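TRNA(Phe) 7-((3-amino-3-carboxypropyl)-4-demethylwyosine(37)-N(4))-methyltransferase 1 (Pyrococcus horikoshii, PDB 2IT2) probably uses S-adenosyl-L-methionine to methylate the N-4 position of a demethylated wyosine derivative at position 37 of tRNA(Phe), a step in wyosine-derivative biosynthesis. Local coordinates at residues L38-T51 / L108-L121. Numbering follows the deposited sequence.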
ATOM      1  N   LEU B  38      12.530  12.107  14.443  1.00 19.62           N
ATOM      2  CA  LEU B  38      12.667  11.904  13.001  1.00 18.32           C
ATOM      3  C   LEU B  38      12.089  13.081  12.229  1.00 17.97           C
ATOM      4  O   LEU B  38      12.689  13.546  11.266  1.00 18.70           O
ATOM      5  CB  LEU B  38      11.965  10.606  12.575  1.00 19.46           C
ATOM      6  CG  LEU B  38      11.840  10.305  11.079  1.00 18.48           C
ATOM      7  CD1 LEU B  38      13.217  10.224  10.425  1.00 19.28           C
ATOM      8  CD2 LEU B  38      11.084   9.000  10.913  1.00 21.52           C
ATOM      9  N   LEU B  39      10.924  13.570  12.653  1.00 16.93           N
ATOM     10  CA  LEU B  39      10.315  14.700  11.958  1.00 16.05           C
ATOM     11  C   LEU B  39      11.190  15.937  12.093  1.00 16.17           C
ATOM     12  O   LEU B  39      11.371  16.680  11.130  1.00 15.96           O
ATOM     13  CB  LEU B  39       8.919  15.014  12.504  1.00 16.62           C
ATOM     14  CG  LEU B  39       7.890  13.894  12.356  1.00 17.72           C
ATOM     15  CD1 LEU B  39       6.596  14.351  12.992  1.00 18.83           C
ATOM     16  CD2 LEU B  39       7.672  13.546  10.904  1.00 20.25           C
ATOM     17  N   LYS B  40      11.736  16.169  13.281  1.00 16.42           N
ATOM     18  CA  LYS B  40      12.588  17.338  13.443  1.00 17.93           C
ATOM     19  C   LYS B  40      13.834  17.203  12.588  1.00 18.01           C
ATOM     20  O   LYS B  40      14.307  18.190  12.031  1.00 16.87           O
ATOM     21  CB  LYS B  40      12.977  17.538  14.901  1.00 19.40           C
ATOM     22  CG  LYS B  40      11.793  17.869  15.773  1.00 21.36           C
ATOM     23  CD  LYS B  40      12.226  18.030  17.212  1.00 23.69           C
ATOM     24  CE  LYS B  40      11.060  18.387  18.125  1.00 24.67           C
ATOM     25  NZ  LYS B  40      11.502  18.491  19.547  1.00 28.52           N
ATOM     26  N   LYS B  41      14.360  15.983  12.472  1.00 17.40           N
ATOM     27  CA  LYS B  41      15.553  15.752  11.664  1.00 17.77           C
ATOM     28  C   LYS B  41      15.287  15.999  10.174  1.00 15.57           C
ATOM     29  O   LYS B  41      16.105  16.610   9.487  1.00 14.67           O
ATOM     30  CB  LYS B  41      16.069  14.318  11.853  1.00 20.17           C
ATOM     31  CG  LYS B  41      17.551  14.147  11.516  1.00 25.24           C
ATOM     32  CD  LYS B  41      18.417  14.935  12.486  1.00 28.90           C
ATOM     33  CE  LYS B  41      19.897  14.743  12.216  1.00 32.29           C
ATOM     34  NZ  LYS B  41      20.263  15.193  10.850  1.00 35.29           N
ATOM     35  N   ILE B  42      14.155  15.526   9.662  1.00 14.83           N
ATOM     36  CA  ILE B  42      13.867  15.727   8.246  1.00 14.31           C
ATOM     37  C   ILE B  42      13.747  17.212   7.954  1.00 14.79           C
ATOM     38  O   ILE B  42      14.292  17.699   6.964  1.00 14.54           O
ATOM     39  CB  ILE B  42      12.560  15.010   7.819  1.00 14.52           C
ATOM     40  CG1 ILE B  42      12.746  13.494   7.940  1.00 15.92           C
ATOM     41  CG2 ILE B  42      12.172  15.419   6.397  1.00 13.87           C
ATOM     42  CD1 ILE B  42      11.452  12.696   7.789  1.00 16.40           C
ATOM     43  N   ASN B  43      13.046  17.936   8.824  1.00 14.40           N
ATOM     44  CA  ASN B  43      12.868  19.362   8.632  1.00 14.13           C
ATOM     45  C   ASN B  43      14.148  20.162   8.768  1.00 14.46           C
ATOM     46  O   ASN B  43      14.202  21.331   8.358  1.00 15.42           O
ATOM     47  CB  ASN B  43      11.829  19.886   9.603  1.00 15.85           C
ATOM     48  CG  ASN B  43      10.436  19.510   9.192  1.00 14.84           C
ATOM     49  OD1 ASN B  43       9.944  19.965   8.157  1.00 15.80           O
ATOM     50  ND2 ASN B  43       9.787  18.667   9.984  1.00 16.72           N
ATOM     51  N   SER B  44      15.177  19.550   9.350  1.00 14.83           N
ATOM     52  CA  SER B  44      16.431  20.274   9.498  1.00 17.16           C
ATOM     53  C   SER B  44      17.235  20.247   8.216  1.00 18.31           C
ATOM     54  O   SER B  44      18.215  20.965   8.119  1.00 20.31           O
ATOM     55  CB  SER B  44      17.303  19.699  10.614  1.00 17.08           C
ATOM     56  OG  SER B  44      17.911  18.464  10.212  1.00 18.67           O
ATOM     57  N   ILE B  45      16.852  19.389   7.267  1.00 16.96           N
ATOM     58  CA  ILE B  45      17.522  19.277   5.963  1.00 18.31           C
ATOM     59  C   ILE B  45      16.887  20.322   5.056  1.00 19.33           C
ATOM     60  O   ILE B  45      15.668  20.408   4.947  1.00 18.87           O
ATOM     61  CB  ILE B  45      17.349  17.866   5.332  1.00 17.64           C
ATOM     62  CG1 ILE B  45      17.799  16.807   6.340  1.00 19.28           C
ATOM     63  CG2 ILE B  45      18.187  17.759   4.036  1.00 18.28           C
ATOM     64  CD1 ILE B  45      19.239  16.961   6.785  1.00 23.55           C
ATOM     65  N   GLU B  46      17.729  21.115   4.401  1.00 20.32           N
ATOM     66  CA  GLU B  46      17.280  22.214   3.552  1.00 21.53           C
ATOM     67  C   GLU B  46      16.223  21.923   2.488  1.00 19.99           C
ATOM     68  O   GLU B  46      15.249  22.658   2.373  1.00 21.92           O
ATOM     69  CB  GLU B  46      18.500  22.879   2.892  1.00 24.66           C
ATOM     70  CG  GLU B  46      18.203  24.155   2.120  1.00 30.86           C
ATOM     71  CD  GLU B  46      19.469  24.840   1.647  1.00 34.04           C
ATOM     72  OE1 GLU B  46      20.218  24.218   0.864  1.00 36.00           O
ATOM     73  OE2 GLU B  46      19.714  25.994   2.064  1.00 36.70           O
ATOM     74  N   ASN B  47      16.387  20.845   1.732  1.00 18.32           N
ATOM     75  CA  ASN B  47      15.455  20.541   0.652  1.00 17.44           C
ATOM     76  C   ASN B  47      14.208  19.706   0.938  1.00 15.97           C
ATOM     77  O   ASN B  47      13.566  19.230  -0.002  1.00 15.39           O
ATOM     78  CB  ASN B  47      16.217  19.902  -0.504  1.00 20.73           C
ATOM     79  CG  ASN B  47      17.347  20.772  -0.988  1.00 23.71           C
ATOM     80  OD1 ASN B  47      17.238  21.995  -0.972  1.00 26.51           O
ATOM     81  ND2 ASN B  47      18.435  20.152  -1.427  1.00 28.91           N
ATOM     82  N   TYR B  48      13.843  19.572   2.210  1.00 14.58           N
ATOM     83  CA  TYR B  48      12.666  18.779   2.586  1.00 13.78           C
ATOM     84  C   TYR B  48      11.894  19.420   3.736  1.00 14.38           C
ATOM     85  O   TYR B  48      12.411  20.274   4.438  1.00 15.41           O
ATOM     86  CB  TYR B  48      13.096  17.390   3.067  1.00 15.89           C
ATOM     87  CG  TYR B  48      13.948  16.621   2.090  1.00 14.96           C
ATOM     88  CD1 TYR B  48      13.381  16.001   0.983  1.00 15.81           C
ATOM     89  CD2 TYR B  48      15.331  16.530   2.266  1.00 16.52           C
ATOM     90  CE1 TYR B  48      14.153  15.313   0.066  1.00 14.91           C
ATOM     91  CE2 TYR B  48      16.124  15.839   1.351  1.00 16.54           C
ATOM     92  CZ  TYR B  48      15.526  15.239   0.243  1.00 16.14           C
ATOM     93  OH  TYR B  48      16.291  14.648  -0.741  1.00 16.37           O
ATOM     94  N   PHE B  49      10.644  18.993   3.905  1.00 13.97           N
ATOM     95  CA  PHE B  49       9.795  19.425   5.024  1.00 12.79           C
ATOM     96  C   PHE B  49       8.774  18.316   5.238  1.00 13.36           C
ATOM     97  O   PHE B  49       8.525  17.521   4.337  1.00 14.91           O
ATOM     98  CB  PHE B  49       9.100  20.784   4.782  1.00 14.82           C
ATOM     99  CG  PHE B  49       8.168  20.818   3.598  1.00 14.17           C
ATOM    100  CD1 PHE B  49       6.860  20.343   3.703  1.00 15.85           C
ATOM    101  CD2 PHE B  49       8.579  21.373   2.378  1.00 15.08           C
ATOM    102  CE1 PHE B  49       5.978  20.413   2.618  1.00 15.99           C
ATOM    103  CE2 PHE B  49       7.701  21.446   1.286  1.00 15.57           C
ATOM    104  CZ  PHE B  49       6.397  20.967   1.405  1.00 16.18           C
ATOM    105  N   THR B  50       8.197  18.237   6.432  1.00 14.01           N
ATOM    106  CA  THR B  50       7.218  17.186   6.693  1.00 14.91           C
ATOM    107  C   THR B  50       5.801  17.713   6.808  1.00 14.93           C
ATOM    108  O   THR B  50       5.574  18.861   7.200  1.00 16.09           O
ATOM    109  CB  THR B  50       7.542  16.399   7.986  1.00 15.43           C
ATOM    110  OG1 THR B  50       7.443  17.269   9.120  1.00 16.58           O
ATOM    111  CG2 THR B  50       8.944  15.801   7.926  1.00 17.83           C
ATOM    112  N   THR B  51       4.849  16.872   6.423  1.00 17.68           N
ATOM    113  CA  THR B  51       3.438  17.218   6.520  1.00 19.34           C
ATOM    114  C   THR B  51       2.841  16.077   7.351  1.00 21.77           C
ATOM    115  O   THR B  51       3.581  15.225   7.823  1.00 23.17           O
ATOM    116  CB  THR B  51       2.772  17.326   5.112  1.00 21.74           C
ATOM    117  OG1 THR B  51       2.849  16.067   4.442  1.00 22.49           O
ATOM    118  CG2 THR B  51       3.482  18.387   4.259  1.00 22.22           C
ATOM    119  N   LEU B 108       4.818   8.472   6.417  1.00 15.88           N
ATOM    120  CA  LEU B 108       5.399   9.805   6.517  1.00 15.83           C
ATOM    121  C   LEU B 108       5.193  10.502   5.170  1.00 13.05           C
ATOM    122  O   LEU B 108       5.351   9.886   4.104  1.00 14.81           O
ATOM    123  CB  LEU B 108       6.904   9.720   6.844  1.00 19.11           C
ATOM    124  CG  LEU B 108       7.391   8.790   7.971  1.00 20.05           C
ATOM    125  CD1 LEU B 108       8.911   8.771   7.998  1.00 24.52           C
ATOM    126  CD2 LEU B 108       6.833   9.241   9.322  1.00 25.16           C
ATOM    127  N   HIS B 109       4.793  11.765   5.216  1.00 13.86           N
ATOM    128  CA  HIS B 109       4.612  12.542   4.000  1.00 13.73           C
ATOM    129  C   HIS B 109       5.674  13.626   4.053  1.00 14.38           C
ATOM    130  O   HIS B 109       5.766  14.370   5.038  1.00 16.03           O
ATOM    131  CB  HIS B 109       3.200  13.124   3.937  1.00 16.17           C
ATOM    132  CG  HIS B 109       2.161  12.111   3.571  1.00 19.08           C
ATOM    133  ND1 HIS B 109       0.807  12.388   3.592  1.00 24.49           N
ATOM    134  CD2 HIS B 109       2.276  10.835   3.142  1.00 21.88           C
ATOM    135  CE1 HIS B 109       0.141  11.323   3.190  1.00 24.17           C
ATOM    136  NE2 HIS B 109       1.003  10.365   2.910  1.00 22.70           N
ATOM    137  N   VAL B 110       6.495  13.686   3.004  1.00 11.73           N
ATOM    138  CA  VAL B 110       7.588  14.649   2.953  1.00 12.15           C
ATOM    139  C   VAL B 110       7.628  15.481   1.662  1.00 12.07           C
ATOM    140  O   VAL B 110       7.613  14.941   0.559  1.00 12.61           O
ATOM    141  CB  VAL B 110       8.954  13.928   3.119  1.00 13.14           C
ATOM    142  CG1 VAL B 110      10.063  14.947   3.185  1.00 14.12           C
ATOM    143  CG2 VAL B 110       8.984  13.067   4.389  1.00 13.41           C
ATOM    144  N   GLY B 111       7.677  16.803   1.801  1.00 11.96           N
ATOM    145  CA  GLY B 111       7.749  17.645   0.618  1.00 12.55           C
ATOM    146  C   GLY B 111       9.208  17.757   0.193  1.00 12.72           C
ATOM    147  O   GLY B 111      10.089  17.745   1.040  1.00 14.32           O
ATOM    148  N   ALA B 112       9.458  17.843  -1.113  1.00 13.70           N
ATOM    149  CA  ALA B 112      10.826  17.949  -1.635  1.00 15.01           C
ATOM    150  C   ALA B 112      10.964  19.145  -2.566  1.00 14.36           C
ATOM    151  O   ALA B 112      10.035  19.489  -3.292  1.00 15.09           O
ATOM    152  CB  ALA B 112      11.214  16.659  -2.379  1.00 16.19           C
ATOM    153  N   LYS B 113      12.138  19.768  -2.554  1.00 14.24           N
ATOM    154  CA  LYS B 113      12.358  20.935  -3.396  1.00 16.03           C
ATOM    155  C   LYS B 113      12.469  20.657  -4.907  1.00 15.74           C
ATOM    156  O   LYS B 113      12.040  21.482  -5.722  1.00 16.20           O
ATOM    157  CB  LYS B 113      13.598  21.684  -2.912  1.00 16.96           C
ATOM    158  CG  LYS B 113      13.853  22.974  -3.658  1.00 21.75           C
ATOM    159  CD  LYS B 113      15.014  23.720  -3.049  1.00 24.29           C
ATOM    160  CE  LYS B 113      15.234  25.044  -3.760  1.00 26.79           C
ATOM    161  NZ  LYS B 113      16.330  25.834  -3.133  1.00 29.86           N
ATOM    162  N   THR B 114      13.037  19.510  -5.277  1.00 15.82           N
ATOM    163  CA  THR B 114      13.192  19.152  -6.691  1.00 17.08           C
ATOM    164  C   THR B 114      12.882  17.681  -6.901  1.00 16.31           C
ATOM    165  O   THR B 114      12.807  16.911  -5.944  1.00 16.46           O
ATOM    166  CB  THR B 114      14.631  19.402  -7.184  1.00 17.69           C
ATOM    167  OG1 THR B 114      15.519  18.454  -6.582  1.00 18.77           O
ATOM    168  CG2 THR B 114      15.071  20.796  -6.817  1.00 19.50           C
ATOM    169  N   LEU B 115      12.702  17.289  -8.159  1.00 16.80           N
ATOM    170  CA  LEU B 115      12.411  15.902  -8.460  1.00 16.89           C
ATOM    171  C   LEU B 115      13.602  15.040  -8.058  1.00 17.26           C
ATOM    172  O   LEU B 115      13.439  13.922  -7.576  1.00 18.01           O
ATOM    173  CB  LEU B 115      12.107  15.732  -9.946  1.00 20.55           C
ATOM    174  CG  LEU B 115      11.789  14.299 -10.378  1.00 19.34           C
ATOM    175  CD1 LEU B 115      10.570  13.754  -9.619  1.00 21.42           C
ATOM    176  CD2 LEU B 115      11.547  14.296 -11.891  1.00 21.06           C
ATOM    177  N   GLU B 116      14.806  15.565  -8.259  1.00 17.76           N
ATOM    178  CA  GLU B 116      15.989  14.817  -7.872  1.00 18.99           C
ATOM    179  C   GLU B 116      16.046  14.576  -6.360  1.00 18.81           C
ATOM    180  O   GLU B 116      16.441  13.496  -5.921  1.00 18.70           O
ATOM    181  CB  GLU B 116      17.248  15.554  -8.310  1.00 22.80           C
ATOM    182  CG  GLU B 116      18.517  14.763  -8.061  1.00 27.78           C
ATOM    183  CD  GLU B 116      19.735  15.515  -8.525  1.00 31.76           C
ATOM    184  OE1 GLU B 116      19.756  15.905  -9.709  1.00 35.18           O
ATOM    185  OE2 GLU B 116      20.662  15.724  -7.712  1.00 36.13           O
ATOM    186  N   ASP B 117      15.671  15.583  -5.568  1.00 18.49           N
ATOM    187  CA  ASP B 117      15.691  15.446  -4.111  1.00 17.23           C
ATOM    188  C   ASP B 117      14.688  14.381  -3.705  1.00 15.65           C
ATOM    189  O   ASP B 117      14.966  13.567  -2.837  1.00 15.03           O
ATOM    190  CB  ASP B 117      15.345  16.768  -3.410  1.00 20.52           C
ATOM    191  CG  ASP B 117      16.399  17.832  -3.618  1.00 22.13           C
ATOM    192  OD1 ASP B 117      17.601  17.492  -3.545  1.00 27.96           O
ATOM    193  OD2 ASP B 117      16.029  19.003  -3.846  1.00 25.50           O
ATOM    194  N   ALA B 118      13.526  14.386  -4.349  1.00 15.46           N
ATOM    195  CA  ALA B 118      12.504  13.399  -4.032  1.00 15.05           C
ATOM    196  C   ALA B 118      12.986  11.979  -4.307  1.00 16.65           C
ATOM    197  O   ALA B 118      12.826  11.087  -3.477  1.00 17.73           O
ATOM    198  CB  ALA B 118      11.255  13.683  -4.823  1.00 16.17           C
ATOM    199  N   VAL B 119      13.573  11.753  -5.479  1.00 17.78           N
ATOM    200  CA  VAL B 119      14.053  10.415  -5.809  1.00 17.52           C
ATOM    201  C   VAL B 119      15.166   9.955  -4.863  1.00 16.78           C
ATOM    202  O   VAL B 119      15.251   8.774  -4.517  1.00 16.51           O
ATOM    203  CB  VAL B 119      14.553  10.363  -7.258  1.00 19.13           C
ATOM    204  CG1 VAL B 119      15.155   8.998  -7.566  1.00 19.93           C
ATOM    205  CG2 VAL B 119      13.402  10.654  -8.186  1.00 20.47           C
ATOM    206  N   LYS B 120      16.026  10.881  -4.450  1.00 16.04           N
ATOM    207  CA  LYS B 120      17.084  10.527  -3.519  1.00 17.30           C
ATOM    208  C   LYS B 120      16.482  10.034  -2.206  1.00 17.04           C
ATOM    209  O   LYS B 120      16.957   9.061  -1.637  1.00 17.53           O
ATOM    210  CB  LYS B 120      17.971  11.728  -3.226  1.00 19.76           C
ATOM    211  CG  LYS B 120      18.916  12.070  -4.344  1.00 24.65           C
ATOM    212  CD  LYS B 120      19.696  13.326  -4.006  1.00 28.35           C
ATOM    213  CE  LYS B 120      20.463  13.195  -2.688  1.00 31.39           C
ATOM    214  NZ  LYS B 120      21.422  12.056  -2.690  1.00 35.69           N
ATOM    215  N   LEU B 121      15.439  10.712  -1.730  1.00 16.26           N
ATOM    216  CA  LEU B 121      14.794  10.331  -0.471  1.00 15.95           C
ATOM    217  C   LEU B 121      14.068   8.996  -0.591  1.00 16.04           C
ATOM    218  O   LEU B 121      14.114   8.179   0.322  1.00 15.11           O
ATOM    219  CB  LEU B 121      13.805  11.421  -0.028  1.00 15.39           C
ATOM    220  CG  LEU B 121      12.887  11.113   1.175  1.00 14.12           C
ATOM    221  CD1 LEU B 121      13.722  10.796   2.406  1.00 15.14           C
ATOM    222  CD2 LEU B 121      11.975  12.304   1.469  1.00 16.77           C
TER
HETATM  223  O   HOH W   1      18.482  16.122  -1.547  1.00 31.91           O
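Tyr48 to Thr50 pair antiparallel with Val110 to Ala112 in the sheet of this TYW3-family protein, and helices 36-43 and 115-127 pack on the face that carries Tyr48, Thr50, Val110 and Ala112. Phe49 and Gly111 form the hydrogen-bonded pair, Gly111 N reaching Phe49 O at 2.8 Å and Phe49 N returning to Gly111 O at 3.2 Å. Just beyond the strand, Lys113 N donates to Asn47 O. On the other face the Phe49 ring, its CG between its own backbone N and carbonyl carbon (chi1 61°), lies across the partner strand, with Gly111 CA over its face 3.8 Å from the ring centroid, a CH-pi contact; a CB on Gly111 would strike Phe49 CZ. Helix 11-27 meets the same ring through Phe11, Lys15 and Ala18.

Tyr48 ties the strand to helix 115-127. The Tyr48 and Leu121 side chains run alongside each other in opposite senses, Tyr48 CE1 3.9 Å from Leu121 CB. Tyr48 OH donates to Asp117 O at 2.7 Å, from above the carbonyl plane; Leu121 N donates to the same oxygen from the opposite face. A water donates to both Tyr48 OH and Asp117 OD1. Val110 CG1 meets Ile42 CG2 tip to tip at 3.9 Å, joining helix 36-43 to the same layer. A phenylalanine in place of Tyr48 would probably keep the packing on Leu121 but leave Asp117 O without its side-chain donor and the water without one of its acceptors.

Thr114, the N-cap, accepts from Asp117 N, while Tyr48 OH holds Asp117 O from the strand, so Asp117 is gripped at both backbone polar atoms. Within a buried apolar layer of Ile42, Val110 and Leu121, the tyrosine hydroxyl is satisfied by that carbonyl and the water.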